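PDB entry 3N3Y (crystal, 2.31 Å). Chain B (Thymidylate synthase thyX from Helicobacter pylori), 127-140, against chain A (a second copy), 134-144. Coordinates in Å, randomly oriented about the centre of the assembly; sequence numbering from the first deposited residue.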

# COMPACT_ATOMS: atom_id res chain seq x y z
N GLU B 127 -24.57 -16.29 -27.92
CA GLU B 127 -25.03 -17.66 -27.71
C GLU B 127 -23.94 -18.70 -27.99
O GLU B 127 -23.90 -19.75 -27.37
CB GLU B 127 -26.27 -17.89 -28.58
CG GLU B 127 -26.61 -19.33 -28.93
CD GLU B 127 -27.81 -19.42 -29.89
OE1 GLU B 127 -28.79 -18.66 -29.70
OE2 GLU B 127 -27.77 -20.26 -30.83
N LYS B 128 -23.06 -18.39 -28.93
CA LYS B 128 -21.98 -19.30 -29.28
C LYS B 128 -20.93 -19.39 -28.17
O LYS B 128 -20.44 -20.47 -27.85
CB LYS B 128 -21.33 -18.86 -30.59
CG LYS B 128 -22.14 -19.21 -31.83
CD LYS B 128 -22.08 -18.09 -32.85
CE LYS B 128 -22.08 -18.63 -34.28
NZ LYS B 128 -23.15 -19.64 -34.49
N VAL B 129 -20.59 -18.24 -27.59
CA VAL B 129 -19.64 -18.19 -26.49
C VAL B 129 -20.16 -19.02 -25.32
O VAL B 129 -19.45 -19.90 -24.80
CB VAL B 129 -19.37 -16.74 -26.04
CG1 VAL B 129 -18.56 -16.73 -24.77
CG2 VAL B 129 -18.68 -15.93 -27.14
N ASN B 130 -21.39 -18.75 -24.92
CA ASN B 130 -22.02 -19.45 -23.82
C ASN B 130 -21.99 -20.96 -24.05
O ASN B 130 -21.78 -21.73 -23.12
CB ASN B 130 -23.46 -18.98 -23.64
CG ASN B 130 -23.54 -17.53 -23.24
OD1 ASN B 130 -24.60 -16.91 -23.28
ND2 ASN B 130 -22.40 -16.96 -22.84
N ALA B 131 -22.22 -21.37 -25.30
CA ALA B 131 -22.26 -22.80 -25.60
C ALA B 131 -20.90 -23.43 -25.37
O ALA B 131 -20.82 -24.52 -24.85
CB ALA B 131 -22.75 -23.06 -27.03
N MET B 132 -19.84 -22.73 -25.77
CA MET B 132 -18.46 -23.18 -25.49
C MET B 132 -18.14 -23.21 -23.99
O MET B 132 -17.46 -24.12 -23.51
CB MET B 132 -17.46 -22.28 -26.21
CG MET B 132 -17.75 -22.11 -27.71
SD MET B 132 -17.85 -23.69 -28.56
CE MET B 132 -17.30 -23.25 -30.23
N SER B 133 -18.64 -22.21 -23.26
CA SER B 133 -18.44 -22.18 -21.81
C SER B 133 -19.03 -23.43 -21.20
O SER B 133 -18.41 -24.06 -20.34
CB SER B 133 -19.07 -20.94 -21.16
OG SER B 133 -18.30 -19.78 -21.42
N VAL B 134 -20.23 -23.80 -21.65
CA VAL B 134 -20.90 -24.99 -21.12
C VAL B 134 -20.16 -26.28 -21.48
O VAL B 134 -20.12 -27.21 -20.68
CB VAL B 134 -22.37 -25.08 -21.58
CG1 VAL B 134 -23.01 -26.34 -21.03
CG2 VAL B 134 -23.13 -23.85 -21.10
N LEU B 135 -19.59 -26.32 -22.68
CA LEU B 135 -18.76 -27.46 -23.08
C LEU B 135 -17.50 -27.58 -22.22
O LEU B 135 -17.08 -28.69 -21.86
CB LEU B 135 -18.39 -27.35 -24.57
CG LEU B 135 -19.55 -27.53 -25.56
CD1 LEU B 135 -19.06 -27.50 -27.02
CD2 LEU B 135 -20.31 -28.83 -25.27
N ALA B 136 -16.89 -26.45 -21.88
CA ALA B 136 -15.73 -26.44 -20.99
C ALA B 136 -16.17 -26.87 -19.60
O ALA B 136 -15.47 -27.61 -18.93
CB ALA B 136 -15.09 -25.06 -20.94
N LEU B 137 -17.35 -26.41 -19.19
CA LEU B 137 -17.88 -26.79 -17.90
C LEU B 137 -18.10 -28.31 -17.81
O LEU B 137 -17.78 -28.94 -16.80
CB LEU B 137 -19.18 -26.04 -17.62
CG LEU B 137 -19.84 -26.38 -16.28
CD1 LEU B 137 -18.95 -26.00 -15.08
CD2 LEU B 137 -21.23 -25.73 -16.18
N GLU B 138 -18.64 -28.90 -18.87
CA GLU B 138 -18.91 -30.33 -18.86
C GLU B 138 -17.62 -31.17 -18.83
O GLU B 138 -17.52 -32.15 -18.10
CB GLU B 138 -19.85 -30.74 -20.01
CG GLU B 138 -20.04 -32.25 -20.18
CD GLU B 138 -20.92 -32.93 -19.12
OE1 GLU B 138 -21.46 -32.25 -18.22
OE2 GLU B 138 -21.10 -34.16 -19.21
N ASN B 139 -16.62 -30.77 -19.61
CA ASN B 139 -15.29 -31.39 -19.51
C ASN B 139 -14.67 -31.29 -18.10
O ASN B 139 -14.04 -32.23 -17.64
CB ASN B 139 -14.34 -30.79 -20.55
CG ASN B 139 -14.69 -31.22 -21.97
OD1 ASN B 139 -14.24 -30.63 -22.95
ND2 ASN B 139 -15.48 -32.27 -22.08
N LEU B 140 -14.86 -30.15 -17.42
CA LEU B 140 -14.38 -29.99 -16.06
C LEU B 140 -15.10 -30.95 -15.12
O LEU B 140 -14.47 -31.61 -14.31
CB LEU B 140 -14.53 -28.53 -15.58
CG LEU B 140 -14.05 -28.14 -14.18
CD1 LEU B 140 -12.54 -28.35 -14.00
CD2 LEU B 140 -14.41 -26.68 -13.90
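Chain A 134-144: VLALENLRVLL

Chain A lies along chain B as one α-helix beside another. Residues 134-144 of chain A are helical throughout, with phi near -60° and psi near -45°, and the helix runs on beyond both ends of the stretch. Its N-to-C direction makes an angle of 176° with that of the chain B helix, so the two are almost exactly antiparallel, and their axes approach to 10.0 Å. Because the directions oppose, a walk up chain B is a walk down chain A: Val129(B) has its CA 7.0 Å from the CA of Leu143(A), and one turn on, the CA of Met132(B) lies 6.3 Å from that of Asn139(A). Residues of chain B that meet the partner recur every three or four positions, as expected for one face of a helix.

At the start of chain B, Glu127(B) is exposed and out of reach. Lys128(B) directs its CA-to-CB bond toward chain A; its backbone O lies 3.8 Å and its CB 4.0 Å from CD2 of Leu143(A), while the amine end leads away. Val129(B) points sideways, yet its short branched side chain still brings CG2 to 4.2 Å from CD1 of Leu143(A). Asn130(B) points away, and neither it nor Ala131(B) makes contact.

Met132(B) is the centre of the contact and has the largest covered area of any residue here, 89 Å². Its CB points toward chain A, and a long, unbranched side chain with chi1 and chi2 both m reaches three neighbours. CG packs 3.6 Å from CD2 of Leu143(A), SD lies 3.6 Å from CG of Asn139(A), and CE comes to 4.3 Å from CG1 of Val142(A). Leu143(A), with 86 Å² covered, supplies the complementary apolar surface. A water stands 2.8 Å from O of Met132(B) and 2.9 Å from OD1 of Asn139(A), placed to donate to either, though it has more acceptors in reach than protons.

Ser133(B) faces away and Val134(B) is out of reach. Leu135(B) returns to the interface, with CD1 3.9 Å from OD1 of Asn139(A), a van der Waals contact. Ala136(B) points sideways, and its CB lies 4.8 Å from CB of Ala136(A), the same small residue in the other copy. Leu137(B) and Glu138(B) are out of reach.

Asn139(B) points toward chain A and sets its OD1 3.7 Å from CD1 of Leu135(A). This repeats, with the chains exchanged, the pairing of Leu135(B) with Asn139(A), as suits two copies of one helix packed antiparallel. A second water, 3.3 Å from OD1 of Asn139(B) and 3.4 Å from OD1 of Asn139(A), is placed for a weak hydrogen bond to either. No direct hydrogen bond joins the stretches; the contact is side-chain packing, with waters beside the asparagine amides.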

# COMPACT_ATOMS: atom_id res chain seq x y z
N VAL A 134 -6.77 -28.29 -24.26
CA VAL A 134 -6.71 -28.19 -25.72
C VAL A 134 -8.10 -28.13 -26.35
O VAL A 134 -8.34 -27.32 -27.24
CB VAL A 134 -5.88 -29.33 -26.33
CG1 VAL A 134 -5.78 -29.16 -27.87
CG2 VAL A 134 -4.49 -29.36 -25.68
N LEU A 135 -9.02 -28.96 -25.86
CA LEU A 135 -10.40 -28.87 -26.34
C LEU A 135 -10.94 -27.45 -26.18
O LEU A 135 -11.54 -26.89 -27.10
CB LEU A 135 -11.32 -29.89 -25.63
CG LEU A 135 -10.91 -31.36 -25.80
CD1 LEU A 135 -12.04 -32.33 -25.42
CD2 LEU A 135 -10.43 -31.65 -27.23
N ALA A 136 -10.72 -26.87 -25.00
CA ALA A 136 -11.17 -25.51 -24.68
C ALA A 136 -10.48 -24.49 -25.58
O ALA A 136 -11.11 -23.54 -26.04
CB ALA A 136 -10.91 -25.18 -23.21
N LEU A 137 -9.20 -24.71 -25.83
CA LEU A 137 -8.42 -23.82 -26.68
C LEU A 137 -8.95 -23.87 -28.10
O LEU A 137 -9.06 -22.84 -28.77
CB LEU A 137 -6.93 -24.19 -26.65
CG LEU A 137 -6.01 -23.36 -27.57
CD1 LEU A 137 -5.86 -21.94 -27.07
CD2 LEU A 137 -4.65 -24.00 -27.71
N GLU A 138 -9.29 -25.08 -28.56
CA GLU A 138 -9.86 -25.25 -29.89
C GLU A 138 -11.21 -24.52 -30.03
O GLU A 138 -11.41 -23.78 -30.98
CB GLU A 138 -9.97 -26.74 -30.27
CG GLU A 138 -10.58 -27.00 -31.66
CD GLU A 138 -9.73 -26.45 -32.81
OE1 GLU A 138 -8.54 -26.11 -32.60
OE2 GLU A 138 -10.26 -26.36 -33.95
N ASN A 139 -12.12 -24.71 -29.08
CA ASN A 139 -13.36 -23.93 -29.09
C ASN A 139 -13.13 -22.42 -29.11
O ASN A 139 -13.83 -21.70 -29.83
CB ASN A 139 -14.27 -24.32 -27.93
CG ASN A 139 -14.93 -25.67 -28.14
OD1 ASN A 139 -15.30 -26.37 -27.19
ND2 ASN A 139 -15.04 -26.06 -29.39
N LEU A 140 -12.14 -21.96 -28.34
CA LEU A 140 -11.77 -20.55 -28.31
C LEU A 140 -11.30 -20.10 -29.69
O LEU A 140 -11.68 -19.04 -30.18
CB LEU A 140 -10.64 -20.31 -27.29
CG LEU A 140 -10.20 -18.86 -27.03
CD1 LEU A 140 -11.38 -18.03 -26.54
CD2 LEU A 140 -9.03 -18.79 -26.03
N ARG A 141 -10.46 -20.92 -30.32
CA ARG A 141 -9.95 -20.63 -31.65
C ARG A 141 -11.09 -20.48 -32.65
O ARG A 141 -11.13 -19.53 -33.42
CB ARG A 141 -8.96 -21.70 -32.14
CG ARG A 141 -8.30 -21.32 -33.45
CD ARG A 141 -7.72 -22.51 -34.18
NE ARG A 141 -8.72 -23.50 -34.58
CZ ARG A 141 -9.42 -23.45 -35.71
NH1 ARG A 141 -9.26 -22.44 -36.56
NH2 ARG A 141 -10.30 -24.40 -35.99
N VAL A 142 -12.03 -21.43 -32.62
CA VAL A 142 -13.21 -21.36 -33.47
C VAL A 142 -14.04 -20.07 -33.26
O VAL A 142 -14.44 -19.43 -34.24
CB VAL A 142 -14.07 -22.62 -33.32
CG1 VAL A 142 -15.43 -22.45 -33.99
CG2 VAL A 142 -13.32 -23.84 -33.90
N LEU A 143 -14.28 -19.67 -32.01
CA LEU A 143 -15.06 -18.47 -31.74
C LEU A 143 -14.45 -17.26 -32.42
O LEU A 143 -15.14 -16.45 -33.03
CB LEU A 143 -15.16 -18.19 -30.24
CG LEU A 143 -15.96 -19.20 -29.42
CD1 LEU A 143 -15.77 -18.91 -27.92
CD2 LEU A 143 -17.43 -19.19 -29.81
N LEU A 144 -13.13 -17.16 -32.30
CA LEU A 144 -12.38 -16.03 -32.84
C LEU A 144 -12.20 -16.07 -34.35
O LEU A 144 -12.12 -15.01 -34.99
CB LEU A 144 -10.99 -16.01 -32.20
CG LEU A 144 -10.93 -15.75 -30.70
CD1 LEU A 144 -9.56 -16.10 -30.17
CD2 LEU A 144 -11.28 -14.31 -30.41
O HOH W 1 -15.08 -25.04 -24.57
O HOH W 2 -14.20 -27.58 -24.24